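Local coordinates for protein putative isochorismatase hydrolase (Oleispira antarctica, PDB 3LQY) that is a putative hydrolase of the isochorismatase family, probably acting on a small-molecule substrate, at residues T131-D136 with A172-A178; H56-E60 with G75-H79; Q39-L43 with A183-I187; L44-R48 with V82-E88; C141-D146 with Y177-A183. Residues are numbered along the deposited sequence.

Interaction 1 (T131-D136 with A172-A178); sequences TRAAED and ALSFAYA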
# COMPACT_ATOMS: atom_id res chain seq x y z
N THR A 131 -2.97 -5.98 -5.54
CA THR A 131 -3.37 -7.24 -4.95
C THR A 131 -3.77 -8.24 -6.05
O THR A 131 -3.32 -9.39 -6.05
CB THR A 131 -4.53 -7.05 -3.97
OG1 THR A 131 -4.14 -6.07 -3.00
CG2 THR A 131 -4.84 -8.35 -3.26
N ARG A 132 -4.56 -7.78 -7.00
CA ARG A 132 -5.01 -8.65 -8.10
C ARG A 132 -3.87 -8.99 -9.02
O ARG A 132 -3.76 -10.14 -9.45
CB ARG A 132 -6.11 -7.95 -8.89
CG ARG A 132 -7.34 -7.76 -8.07
CD ARG A 132 -8.47 -7.24 -8.95
NE ARG A 132 -9.66 -6.90 -8.18
CZ ARG A 132 -10.91 -7.27 -8.45
NH1 ARG A 132 -11.22 -8.09 -9.46
NH2 ARG A 132 -11.86 -6.84 -7.66
N ALA A 133 -2.97 -8.04 -9.27
CA ALA A 133 -1.81 -8.33 -10.11
C ALA A 133 -0.89 -9.37 -9.44
O ALA A 133 -0.40 -10.31 -10.11
CB ALA A 133 -1.04 -7.05 -10.46
N ALA A 134 -0.68 -9.20 -8.14
CA ALA A 134 0.21 -10.07 -7.37
C ALA A 134 -0.33 -11.50 -7.28
O ALA A 134 0.40 -12.45 -7.49
CB ALA A 134 0.49 -9.51 -5.98
N GLU A 135 -1.60 -11.63 -6.89
CA GLU A 135 -2.22 -12.94 -6.76
C GLU A 135 -2.15 -13.65 -8.11
O GLU A 135 -1.80 -14.84 -8.18
CB GLU A 135 -3.65 -12.79 -6.26
CG GLU A 135 -4.26 -14.08 -5.70
CD GLU A 135 -4.59 -15.07 -6.78
OE1 GLU A 135 -4.79 -14.60 -7.93
OE2 GLU A 135 -4.66 -16.29 -6.50
N ASP A 136 -2.46 -12.93 -9.19
CA ASP A 136 -2.34 -13.50 -10.55
C ASP A 136 -0.92 -13.89 -10.93
O ASP A 136 -0.71 -14.82 -11.70
CB ASP A 136 -2.86 -12.54 -11.63
CG ASP A 136 -4.36 -12.46 -11.67
OD1 ASP A 136 -5.06 -13.33 -11.08
OD2 ASP A 136 -4.88 -11.50 -12.32
N ALA A 172 -14.51 -7.50 -2.13
CA ALA A 172 -14.19 -8.07 -3.44
C ALA A 172 -12.88 -8.85 -3.32
O ALA A 172 -12.80 -10.01 -3.77
CB ALA A 172 -14.07 -7.00 -4.49
N LEU A 173 -11.88 -8.27 -2.67
CA LEU A 173 -10.55 -8.90 -2.54
C LEU A 173 -10.56 -10.11 -1.58
O LEU A 173 -9.84 -11.07 -1.79
CB LEU A 173 -9.48 -7.90 -2.14
CG LEU A 173 -9.09 -6.75 -3.10
CD1 LEU A 173 -8.11 -5.75 -2.41
CD2 LEU A 173 -8.54 -7.29 -4.41
N SER A 174 -11.38 -10.06 -0.53
CA SER A 174 -11.37 -11.10 0.50
C SER A 174 -11.74 -12.48 -0.10
O SER A 174 -12.66 -12.59 -0.86
CB SER A 174 -12.29 -10.63 1.63
OG SER A 174 -12.59 -11.64 2.57
N PHE A 175 -10.92 -13.50 0.20
CA PHE A 175 -10.93 -14.86 -0.36
C PHE A 175 -10.66 -15.03 -1.86
O PHE A 175 -9.98 -16.01 -2.27
CB PHE A 175 -12.23 -15.57 0.03
CG PHE A 175 -12.42 -15.59 1.51
CD1 PHE A 175 -13.30 -14.71 2.12
CD2 PHE A 175 -11.67 -16.45 2.29
CE1 PHE A 175 -13.44 -14.71 3.50
CE2 PHE A 175 -11.84 -16.48 3.65
CZ PHE A 175 -12.72 -15.60 4.26
N ALA A 176 -11.22 -14.14 -2.69
CA ALA A 176 -11.04 -14.27 -4.11
C ALA A 176 -9.61 -14.03 -4.49
O ALA A 176 -9.08 -14.71 -5.35
CB ALA A 176 -11.97 -13.36 -4.86
N TYR A 177 -9.01 -13.04 -3.84
CA TYR A 177 -7.64 -12.68 -4.09
C TYR A 177 -6.75 -12.65 -2.86
O TYR A 177 -5.53 -12.77 -3.00
CB TYR A 177 -7.62 -11.31 -4.68
CG TYR A 177 -8.09 -11.20 -6.10
CD1 TYR A 177 -9.36 -10.72 -6.39
CD2 TYR A 177 -7.26 -11.51 -7.16
CE1 TYR A 177 -9.75 -10.52 -7.67
CE2 TYR A 177 -7.63 -11.30 -8.44
CZ TYR A 177 -8.90 -10.79 -8.70
OH TYR A 177 -9.31 -10.52 -9.99
N ALA A 178 -7.29 -12.41 -1.66
CA ALA A 178 -6.40 -12.23 -0.51
C ALA A 178 -7.04 -12.58 0.82
O ALA A 178 -8.25 -12.64 0.94
CB ALA A 178 -5.83 -10.74 -0.50
O HOH W 1 -7.30 -10.24 -11.82
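This contact belongs to a helical layer of the three-layer alpha/beta fold of the isochorismatase family. Helix 128-137 packs against the last turn of helix 162-173 and the loop that leads from it to strand 179-181. The two segments bury 413 Å² together.

Most of the packing is around Tyr-177. The aliphatic part of Arg-132 lies over one face of its ring. CG of Arg-132 sits 3.5 Å from the centroid of the Tyr-177 ring, which is a CH-pi contact. Glu-135 meets the ring at its edge, with CB 3.9 Å from CD2 of Tyr-177. Arg-132 CG is also 3.9 Å from Leu-173 CD2. Toward the sheet, Thr-131 CG2 is 3.8 Å from Ala-178 CB. Thr-131 and Ala-178 also touch Val-143 of strand 140-149, so this end of the contact reaches the sheet.

The polar contacts are lighter and lie at the outer end of the ring. Arg-132 NH1 gives a weak hydrogen bond to Tyr-177 OH at 3.1 Å. The stronger partner of this arginine is Asp-128, one turn earlier, through a salt bridge. Water 1 links the segments further: it lies 2.7 Å from Tyr-177 OH and donates to Asp-136 OD2 at 2.8 Å.

Interaction 2 (H56-E60 with G75-H79); sequences HVRHE and GAKIH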
# COMPACT_ATOMS: atom_id res chain seq x y z
N HIS A 56 8.81 -0.79 0.01
CA HIS A 56 7.99 0.40 -0.17
C HIS A 56 7.75 0.72 -1.64
O HIS A 56 8.63 0.52 -2.50
CB HIS A 56 8.67 1.64 0.47
CG HIS A 56 9.07 1.44 1.90
ND1 HIS A 56 8.28 1.85 2.96
CD2 HIS A 56 10.17 0.87 2.45
CE1 HIS A 56 8.90 1.57 4.09
NE2 HIS A 56 10.04 0.95 3.81
N VAL A 57 6.60 1.31 -1.90
CA VAL A 57 6.27 1.74 -3.25
C VAL A 57 5.86 3.19 -3.12
O VAL A 57 5.20 3.53 -2.18
CB VAL A 57 5.15 0.90 -3.83
CG1 VAL A 57 4.66 1.52 -5.11
CG2 VAL A 57 5.64 -0.57 -4.06
N ARG A 58 6.28 4.02 -4.07
CA ARG A 58 6.03 5.42 -4.06
C ARG A 58 5.70 5.87 -5.48
O ARG A 58 6.32 5.43 -6.43
CB ARG A 58 7.33 6.11 -3.58
CG ARG A 58 7.17 7.45 -3.02
CD ARG A 58 8.46 8.00 -2.38
NE ARG A 58 9.56 8.27 -3.33
CZ ARG A 58 9.62 9.30 -4.17
NH1 ARG A 58 8.67 10.23 -4.17
NH2 ARG A 58 10.67 9.44 -4.99
N HIS A 59 4.72 6.75 -5.63
CA HIS A 59 4.27 7.22 -6.95
C HIS A 59 4.68 8.65 -7.27
O HIS A 59 4.56 9.54 -6.41
CB HIS A 59 2.74 7.17 -7.01
CG HIS A 59 2.18 7.38 -8.38
ND1 HIS A 59 1.82 6.32 -9.19
CD2 HIS A 59 1.94 8.50 -9.11
CE1 HIS A 59 1.39 6.77 -10.35
NE2 HIS A 59 1.45 8.09 -10.33
N GLU A 60 5.13 8.87 -8.50
CA GLU A 60 5.29 10.21 -9.03
C GLU A 60 4.72 10.30 -10.44
O GLU A 60 4.97 9.44 -11.27
CB GLU A 60 6.78 10.64 -9.01
CG GLU A 60 7.30 11.01 -7.63
CD GLU A 60 8.78 11.52 -7.61
OE1 GLU A 60 9.49 11.48 -8.65
OE2 GLU A 60 9.23 11.93 -6.53
N GLY A 75 5.36 16.63 -1.45
CA GLY A 75 4.03 16.03 -1.37
C GLY A 75 4.07 14.56 -1.79
O GLY A 75 3.21 13.74 -1.38
N ALA A 76 5.09 14.22 -2.59
CA ALA A 76 5.31 12.85 -3.09
C ALA A 76 6.25 12.03 -2.22
O ALA A 76 6.53 10.89 -2.54
CB ALA A 76 5.87 12.89 -4.51
N LYS A 77 6.72 12.60 -1.14
CA LYS A 77 7.59 11.89 -0.19
C LYS A 77 6.74 11.00 0.70
O LYS A 77 5.62 11.35 1.01
CB LYS A 77 8.38 12.89 0.67
CG LYS A 77 9.40 13.68 -0.10
CD LYS A 77 10.14 14.71 0.84
CE LYS A 77 11.16 15.53 0.09
NZ LYS A 77 11.68 16.62 0.98
N ILE A 78 7.30 9.85 1.11
CA ILE A 78 6.65 8.96 2.07
C ILE A 78 6.52 9.71 3.39
O ILE A 78 7.48 10.38 3.87
CB ILE A 78 7.50 7.70 2.35
CG1 ILE A 78 7.57 6.82 1.11
CG2 ILE A 78 6.95 6.94 3.57
CD1 ILE A 78 8.44 5.58 1.29
N HIS A 79 5.35 9.57 3.98
CA HIS A 79 4.98 10.23 5.19
C HIS A 79 5.89 9.70 6.30
O HIS A 79 6.24 8.50 6.27
CB HIS A 79 3.52 9.96 5.47
CG HIS A 79 2.97 10.80 6.56
ND1 HIS A 79 2.88 10.36 7.86
CD2 HIS A 79 2.42 12.04 6.55
CE1 HIS A 79 2.35 11.31 8.61
NE2 HIS A 79 2.09 12.35 7.84
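Arg-58 holds this contact through the bend in its side chain. Its chi1 and chi2 are both t, so the chain first extends from the strand. Then chi3 is p and chi4 is 75°, and the guanidinium folds round toward Ala-76. NH1 of Arg-58 donates to the Ala-76 carbonyl O at 2.8 Å, with the acceptor near the guanidinium plane. The same NH1 forms a salt bridge with Glu-60 OE2 at 3.0 Å. Arg-58 NH2 adds a longer bond to that OE2, 3.3 Å. Glu-60 has chi1 m and chi2 t, which brings its carboxylate to the arginine. Its CG packs 3.9 Å from Ala-76 CB.

Strand 54-59 is the second strand from one edge of the parallel sheet of this alpha/beta fold, between strands 8-13 and 90-93. Segment 75-79 has no regular structure. It is part of the long loop that joins strand 54-59 to strand 90-93, and it folds back over the strand it has left.

In Ile-78, chi1 m turns CG1 to 3.8 Å from Arg-58 CD, and chi2 t carries CD1 to 4.0 Å from His-56 CB. The His-56 ring, with chi1 m, makes its own polar contact through NE2, to Glu-88. Gln-16 NE2 is hydrogen-bonded to the carbonyl oxygens of both His-59 and Ala-76.

Interaction 3 (Q39-L43 with A183-I187); sequences QGAKL and ADELI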
# COMPACT_ATOMS: atom_id res chain seq x y z
N GLN A 39 -1.89 2.15 11.71
CA GLN A 39 -1.91 0.68 11.63
C GLN A 39 -0.75 0.13 10.79
O GLN A 39 -0.13 -0.85 11.16
CB GLN A 39 -3.26 0.18 11.11
CG GLN A 39 -4.44 0.55 12.03
CD GLN A 39 -4.13 0.24 13.47
OE1 GLN A 39 -4.01 1.15 14.30
NE2 GLN A 39 -3.88 -1.03 13.76
N GLY A 40 -0.44 0.76 9.66
CA GLY A 40 0.70 0.35 8.84
C GLY A 40 2.01 0.39 9.59
O GLY A 40 2.83 -0.51 9.42
N ALA A 41 2.19 1.45 10.39
CA ALA A 41 3.37 1.67 11.29
C ALA A 41 3.49 0.56 12.34
O ALA A 41 4.58 0.06 12.63
CB ALA A 41 3.24 3.01 12.00
N LYS A 42 2.35 0.18 12.90
CA LYS A 42 2.26 -1.00 13.79
C LYS A 42 2.83 -2.24 13.07
O LYS A 42 3.66 -2.97 13.60
CB LYS A 42 0.78 -1.20 14.14
CG LYS A 42 0.43 -1.71 15.51
CD LYS A 42 -1.07 -1.46 15.81
CE LYS A 42 -1.31 0.04 16.16
NZ LYS A 42 -2.71 0.29 16.65
N LEU A 43 2.37 -2.51 11.85
CA LEU A 43 2.89 -3.64 11.04
C LEU A 43 4.35 -3.47 10.69
O LEU A 43 5.17 -4.39 10.81
CB LEU A 43 2.05 -3.81 9.74
CG LEU A 43 0.78 -4.61 9.95
CD1 LEU A 43 -0.34 -4.29 8.94
CD2 LEU A 43 1.13 -6.10 9.89
N ALA A 183 -4.72 -5.30 10.86
CA ALA A 183 -3.31 -5.17 11.27
C ALA A 183 -3.04 -6.02 12.51
O ALA A 183 -2.09 -6.82 12.54
CB ALA A 183 -2.95 -3.69 11.56
N ASP A 184 -3.89 -5.87 13.51
CA ASP A 184 -3.69 -6.58 14.79
C ASP A 184 -3.79 -8.08 14.62
O ASP A 184 -3.01 -8.83 15.22
CB ASP A 184 -4.68 -6.06 15.86
CG ASP A 184 -4.25 -4.69 16.45
OD1 ASP A 184 -3.04 -4.37 16.41
OD2 ASP A 184 -5.11 -3.92 16.94
N GLU A 185 -4.75 -8.53 13.79
CA GLU A 185 -4.90 -9.95 13.51
C GLU A 185 -3.69 -10.48 12.76
O GLU A 185 -3.24 -11.59 13.01
CB GLU A 185 -6.19 -10.19 12.71
CG GLU A 185 -7.45 -9.90 13.52
CD GLU A 185 -8.72 -9.88 12.69
OE1 GLU A 185 -9.80 -9.93 13.31
OE2 GLU A 185 -8.66 -9.82 11.44
N LEU A 186 -3.16 -9.68 11.85
CA LEU A 186 -2.00 -10.12 11.08
C LEU A 186 -0.76 -10.08 11.98
O LEU A 186 0.13 -10.94 11.89
CB LEU A 186 -1.83 -9.26 9.82
CG LEU A 186 -2.83 -9.51 8.67
CD1 LEU A 186 -2.89 -8.36 7.71
CD2 LEU A 186 -2.49 -10.80 7.94
N ILE A 187 -0.71 -9.09 12.87
CA ILE A 187 0.41 -8.97 13.81
C ILE A 187 0.43 -10.20 14.74
O ILE A 187 1.48 -10.86 14.89
CB ILE A 187 0.31 -7.64 14.63
CG1 ILE A 187 0.81 -6.47 13.77
CG2 ILE A 187 1.11 -7.73 15.95
CD1 ILE A 187 0.46 -5.07 14.34
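Leu-43 overlaps three residues of helix 183-187. Its CD1 lies 3.7 Å from Ala-183 CB. Its CD2 is 3.9 Å from Ile-187 CG1 and 4.3 Å from Leu-186 CB. The two helical segments run almost parallel, at 8°, with their axes 9.7 Å apart. Their nearest CA atoms are those of Gln-39 and Ala-183, 6.0 Å apart. The small Ala-183 side chain permits this close approach.

Both helices lie on one face of the central parallel sheet of the isochorismatase-like alpha/beta fold. Leu-43 and Leu-186 both reach Ala-144 of strand 140-149, so the apolar side of the contact merges with the sheet core. Helix 183-187 follows the edge strand 179-181 and has Ser-182 at its N-cap position.

The outer side is more polar. Lys-42 lays its aliphatic chain along the other helix: CG is 3.6 Å from Ile-187 CD1, and CD is 3.6 Å from Asp-184 OD1. Its NZ donates to Gln-39 OE1 at 2.8 Å, within its own helix. Gln-39 NE2 rests 3.6 Å from Ala-183 CB. No hydrogen bond joins the two segments, so their contact depends on apolar packing and side-chain fit.

Interaction 4 (L44-R48 with V82-E88); sequences LAKFR and VAAQEGE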
# COMPACT_ATOMS: atom_id res chain seq x y z
N LEU A 44 4.70 -2.26 10.31
CA LEU A 44 6.08 -1.93 9.98
C LEU A 44 7.05 -2.31 11.10
O LEU A 44 8.16 -2.83 10.87
CB LEU A 44 6.20 -0.42 9.79
CG LEU A 44 7.01 0.05 8.57
CD1 LEU A 44 7.31 1.45 8.79
CD2 LEU A 44 8.27 -0.73 8.28
N ALA A 45 6.62 -2.00 12.32
CA ALA A 45 7.43 -2.22 13.52
C ALA A 45 7.58 -3.72 13.79
O ALA A 45 8.65 -4.18 14.19
CB ALA A 45 6.81 -1.50 14.74
N LYS A 46 6.50 -4.47 13.60
CA LYS A 46 6.53 -5.92 13.77
C LYS A 46 7.51 -6.60 12.79
O LYS A 46 8.30 -7.45 13.19
CB LYS A 46 5.12 -6.50 13.63
CG LYS A 46 4.99 -8.00 14.04
CD LYS A 46 5.59 -8.28 15.44
CE LYS A 46 4.95 -9.47 16.10
NZ LYS A 46 5.31 -9.58 17.53
N PHE A 47 7.46 -6.22 11.52
CA PHE A 47 8.31 -6.84 10.47
C PHE A 47 9.79 -6.60 10.76
O PHE A 47 10.61 -7.54 10.70
CB PHE A 47 7.92 -6.34 9.05
CG PHE A 47 6.92 -7.22 8.34
CD1 PHE A 47 5.59 -7.26 8.75
CD2 PHE A 47 7.32 -8.03 7.28
CE1 PHE A 47 4.63 -8.13 8.08
CE2 PHE A 47 6.38 -8.89 6.61
CZ PHE A 47 5.06 -8.95 7.03
N ARG A 48 10.13 -5.35 11.12
CA ARG A 48 11.49 -4.98 11.42
C ARG A 48 11.97 -5.67 12.70
O ARG A 48 13.12 -6.06 12.79
CB ARG A 48 11.64 -3.46 11.59
CG ARG A 48 11.45 -2.67 10.32
CD ARG A 48 11.22 -1.21 10.62
NE ARG A 48 11.25 -0.41 9.40
CZ ARG A 48 10.98 0.90 9.36
NH1 ARG A 48 10.66 1.55 10.48
NH2 ARG A 48 11.05 1.57 8.21
N VAL A 82 5.48 6.32 8.48
CA VAL A 82 5.88 5.02 7.89
C VAL A 82 7.13 5.14 7.00
O VAL A 82 7.28 4.42 6.02
CB VAL A 82 4.70 4.36 7.09
CG1 VAL A 82 3.63 3.92 8.02
CG2 VAL A 82 4.11 5.33 6.10
N ALA A 83 8.06 6.02 7.37
CA ALA A 83 9.24 6.27 6.54
C ALA A 83 10.11 5.01 6.37
O ALA A 83 10.20 4.15 7.27
CB ALA A 83 10.07 7.42 7.14
N ALA A 84 10.78 4.92 5.22
CA ALA A 84 11.68 3.80 4.93
C ALA A 84 12.97 3.89 5.74
O ALA A 84 13.34 4.98 6.25
CB ALA A 84 11.99 3.74 3.44
N GLN A 85 13.65 2.75 5.86
CA GLN A 85 14.96 2.65 6.53
C GLN A 85 16.00 2.09 5.58
O GLN A 85 15.65 1.57 4.53
CB GLN A 85 14.84 1.71 7.73
CG GLN A 85 14.36 2.42 8.99
CD GLN A 85 14.16 1.46 10.14
OE1 GLN A 85 14.28 0.23 9.98
NE2 GLN A 85 13.84 2.01 11.32
N GLU A 86 17.28 2.20 5.91
CA GLU A 86 18.29 1.67 5.01
C GLU A 86 18.06 0.18 4.90
O GLU A 86 17.69 -0.48 5.89
CB GLU A 86 19.73 1.98 5.50
CG GLU A 86 20.81 1.55 4.51
CD GLU A 86 21.19 0.04 4.58
OE1 GLU A 86 20.56 -0.74 5.35
OE2 GLU A 86 22.14 -0.37 3.86
N GLY A 87 18.26 -0.35 3.69
CA GLY A 87 18.10 -1.77 3.44
C GLY A 87 16.76 -2.07 2.78
O GLY A 87 16.66 -3.02 2.00
N GLU A 88 15.75 -1.25 3.10
CA GLU A 88 14.39 -1.46 2.63
C GLU A 88 14.24 -0.76 1.29
O GLU A 88 14.39 0.46 1.22
CB GLU A 88 13.39 -0.90 3.64
CG GLU A 88 13.60 -1.39 5.07
CD GLU A 88 12.55 -0.80 6.04
OE1 GLU A 88 11.91 0.21 5.67
OE2 GLU A 88 12.41 -1.32 7.18
O HOH W 2 9.65 4.19 9.84
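Arg-48 and Glu-88 form a two-pronged salt bridge. NE of Arg-48 donates to OE2 of Glu-88 at 2.7 Å, and NH2 donates to OE1 at 3.0 Å. NH2 of Arg-48 also donates to the Ala-83 carbonyl O at 2.9 Å. Water 2 closes a second route between these residues: it accepts from Arg-48 NH1 at 2.9 Å and donates to Ala-83 O at 2.6 Å. Glu-88 OE1 is further held by Gln-85 N, at 3.1 Å, and by His-56 NE2.

Residues Gln-85 to Glu-88 make a type II beta turn. Gly-87 takes the positive phi, 100°, that this turn favours at its third position. The turn brings Gln-85 and Glu-88 together at the arginine. The Gln-85 side chain lies over one guanidinium face, with OE1 3.2 Å from Arg-48 NE, but the angle is too poor for a hydrogen bond.

One turn back on the helix, Leu-44 supplies the apolar part. Its CD1 is 3.9 Å from Val-82 CA and 4.3 Å from Val-82 CB. Helix 33-49 is the crossover of a beta-alpha-beta unit, between strands 8-13 and 54-59, and here it meets the loop entering strand 90-93 of the same alpha/beta fold.

Interaction 5 (C141-D146 with Y177-A183); sequences CAVAHD and YANVASA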
# COMPACT_ATOMS: atom_id res chain seq x y z
N CYS A 141 -1.47 -13.40 -1.01
CA CYS A 141 -1.61 -12.02 -0.58
C CYS A 141 -2.49 -11.95 0.63
O CYS A 141 -3.48 -12.71 0.76
CB CYS A 141 -2.25 -11.20 -1.70
SG CYS A 141 -1.28 -11.08 -3.20
N ALA A 142 -2.15 -10.99 1.49
CA ALA A 142 -3.04 -10.55 2.54
C ALA A 142 -3.10 -9.04 2.43
O ALA A 142 -2.18 -8.41 1.91
CB ALA A 142 -2.52 -10.99 3.90
N VAL A 143 -4.18 -8.47 2.96
CA VAL A 143 -4.39 -7.04 2.94
C VAL A 143 -4.86 -6.69 4.34
O VAL A 143 -5.80 -7.29 4.86
CB VAL A 143 -5.42 -6.61 1.84
CG1 VAL A 143 -5.60 -5.11 1.83
CG2 VAL A 143 -5.00 -7.11 0.45
N ALA A 144 -4.14 -5.74 4.97
CA ALA A 144 -4.53 -5.29 6.28
C ALA A 144 -5.56 -4.20 6.05
O ALA A 144 -5.23 -3.10 5.68
CB ALA A 144 -3.33 -4.77 7.06
N HIS A 145 -6.82 -4.50 6.28
CA HIS A 145 -7.89 -3.62 5.79
C HIS A 145 -7.93 -2.26 6.49
O HIS A 145 -8.34 -1.26 5.89
CB HIS A 145 -9.25 -4.30 5.88
CG HIS A 145 -9.64 -4.72 7.25
ND1 HIS A 145 -10.17 -3.85 8.19
CD2 HIS A 145 -9.63 -5.94 7.85
CE1 HIS A 145 -10.43 -4.51 9.31
NE2 HIS A 145 -10.11 -5.78 9.13
N ASP A 146 -7.50 -2.23 7.75
CA ASP A 146 -7.50 -0.99 8.53
C ASP A 146 -6.21 -0.19 8.34
O ASP A 146 -6.04 0.86 8.97
CB ASP A 146 -7.83 -1.25 10.01
CG ASP A 146 -6.91 -2.27 10.66
OD1 ASP A 146 -6.14 -2.97 9.99
OD2 ASP A 146 -6.98 -2.41 11.88
N TYR A 177 -9.01 -13.04 -3.84
CA TYR A 177 -7.64 -12.68 -4.09
C TYR A 177 -6.75 -12.65 -2.86
O TYR A 177 -5.53 -12.77 -3.00
CB TYR A 177 -7.62 -11.31 -4.68
CG TYR A 177 -8.09 -11.20 -6.10
CD1 TYR A 177 -9.36 -10.72 -6.39
CD2 TYR A 177 -7.26 -11.51 -7.16
CE1 TYR A 177 -9.75 -10.52 -7.67
CE2 TYR A 177 -7.63 -11.30 -8.44
CZ TYR A 177 -8.90 -10.79 -8.70
OH TYR A 177 -9.31 -10.52 -9.99
N ALA A 178 -7.29 -12.41 -1.66
CA ALA A 178 -6.40 -12.23 -0.51
C ALA A 178 -7.04 -12.58 0.82
O ALA A 178 -8.25 -12.64 0.94
CB ALA A 178 -5.83 -10.74 -0.50
N ASN A 179 -6.20 -12.89 1.80
CA ASN A 179 -6.61 -12.81 3.21
C ASN A 179 -6.68 -11.36 3.70
O ASN A 179 -5.66 -10.72 3.90
CB ASN A 179 -5.66 -13.61 4.15
CG ASN A 179 -6.16 -13.62 5.59
OD1 ASN A 179 -7.36 -13.73 5.83
ND2 ASN A 179 -5.24 -13.52 6.56
N VAL A 180 -7.90 -10.90 3.94
CA VAL A 180 -8.19 -9.56 4.38
C VAL A 180 -8.49 -9.66 5.87
O VAL A 180 -9.39 -10.40 6.31
CB VAL A 180 -9.37 -8.93 3.61
CG1 VAL A 180 -9.71 -7.54 4.13
CG2 VAL A 180 -9.06 -8.90 2.07
N ALA A 181 -7.69 -8.96 6.65
CA ALA A 181 -7.71 -9.08 8.08
C ALA A 181 -7.15 -7.80 8.69
O ALA A 181 -6.57 -6.97 7.98
CB ALA A 181 -6.87 -10.27 8.49
N SER A 182 -7.32 -7.65 10.00
CA SER A 182 -6.85 -6.48 10.75
C SER A 182 -5.32 -6.49 10.83
O SER A 182 -4.70 -7.56 10.83
CB SER A 182 -7.46 -6.52 12.17
OG SER A 182 -6.92 -5.56 13.03
N ALA A 183 -4.72 -5.30 10.86
CA ALA A 183 -3.31 -5.17 11.27
C ALA A 183 -3.04 -6.02 12.51
O ALA A 183 -2.09 -6.82 12.54
CB ALA A 183 -2.95 -3.69 11.56
O HOH W 3 -3.68 -14.45 -2.34
O HOH W 4 -5.34 -3.73 13.62
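This is a parallel strand pairing at one edge of the central sheet. Strand 179-181 is one of the two outermost strands within the chain, and strand 140-149 is its neighbour. Asn-179 straddles Ala-142: its N donates to Cys-141 O at 2.9 Å, and its O accepts from Val-143 N at 2.9 Å. Ala-181 repeats this around Ala-144, with N to Val-143 O at 3.1 Å and O from His-145 N at 3.0 Å. Water 3 continues the pairing, accepting from Cys-141 N at 2.8 Å and donating to Tyr-177 O at 2.6 Å.

Beyond the strands, Asp-146 OD1 accepts from Ala-183 N at 2.9 Å, in the first turn of the next helix. Ser-182 is the N-cap there, and its OG bonds to Asp-184 N.

The two strands are joined by a beta-alpha-beta crossover containing helix 162-173. Val-143 and Val-180 face that helix at Met-170, and Val-143 also touches helix 128-137. On the opposite face, Ala-142, Ala-144, Asn-179 and Ala-181 touch Leu-186 of helix 183-187.

All five contacts lie in or against one parallel sheet in a single isochorismatase-like domain. Interactions 1 and 5 touch and share Tyr-177 and Ala-178; their segments alternate along the chain. Interactions 3 and 5 share Ala-183. The centres of both pairs are about 10 Å apart. Interaction 1 lies on the face with helices 128-137 and 162-173. Interaction 3 lies on the other face and spans the chain from residue 39 to 187, so the other four fall within that span. Helix 33-49 serves interactions 3 and 4. Interaction 2 falls within interaction 4 and touches it through His-56 and Glu-88; both close before interactions 1 and 5 open. Interactions 1 and 2 are about 23 Å apart between centres.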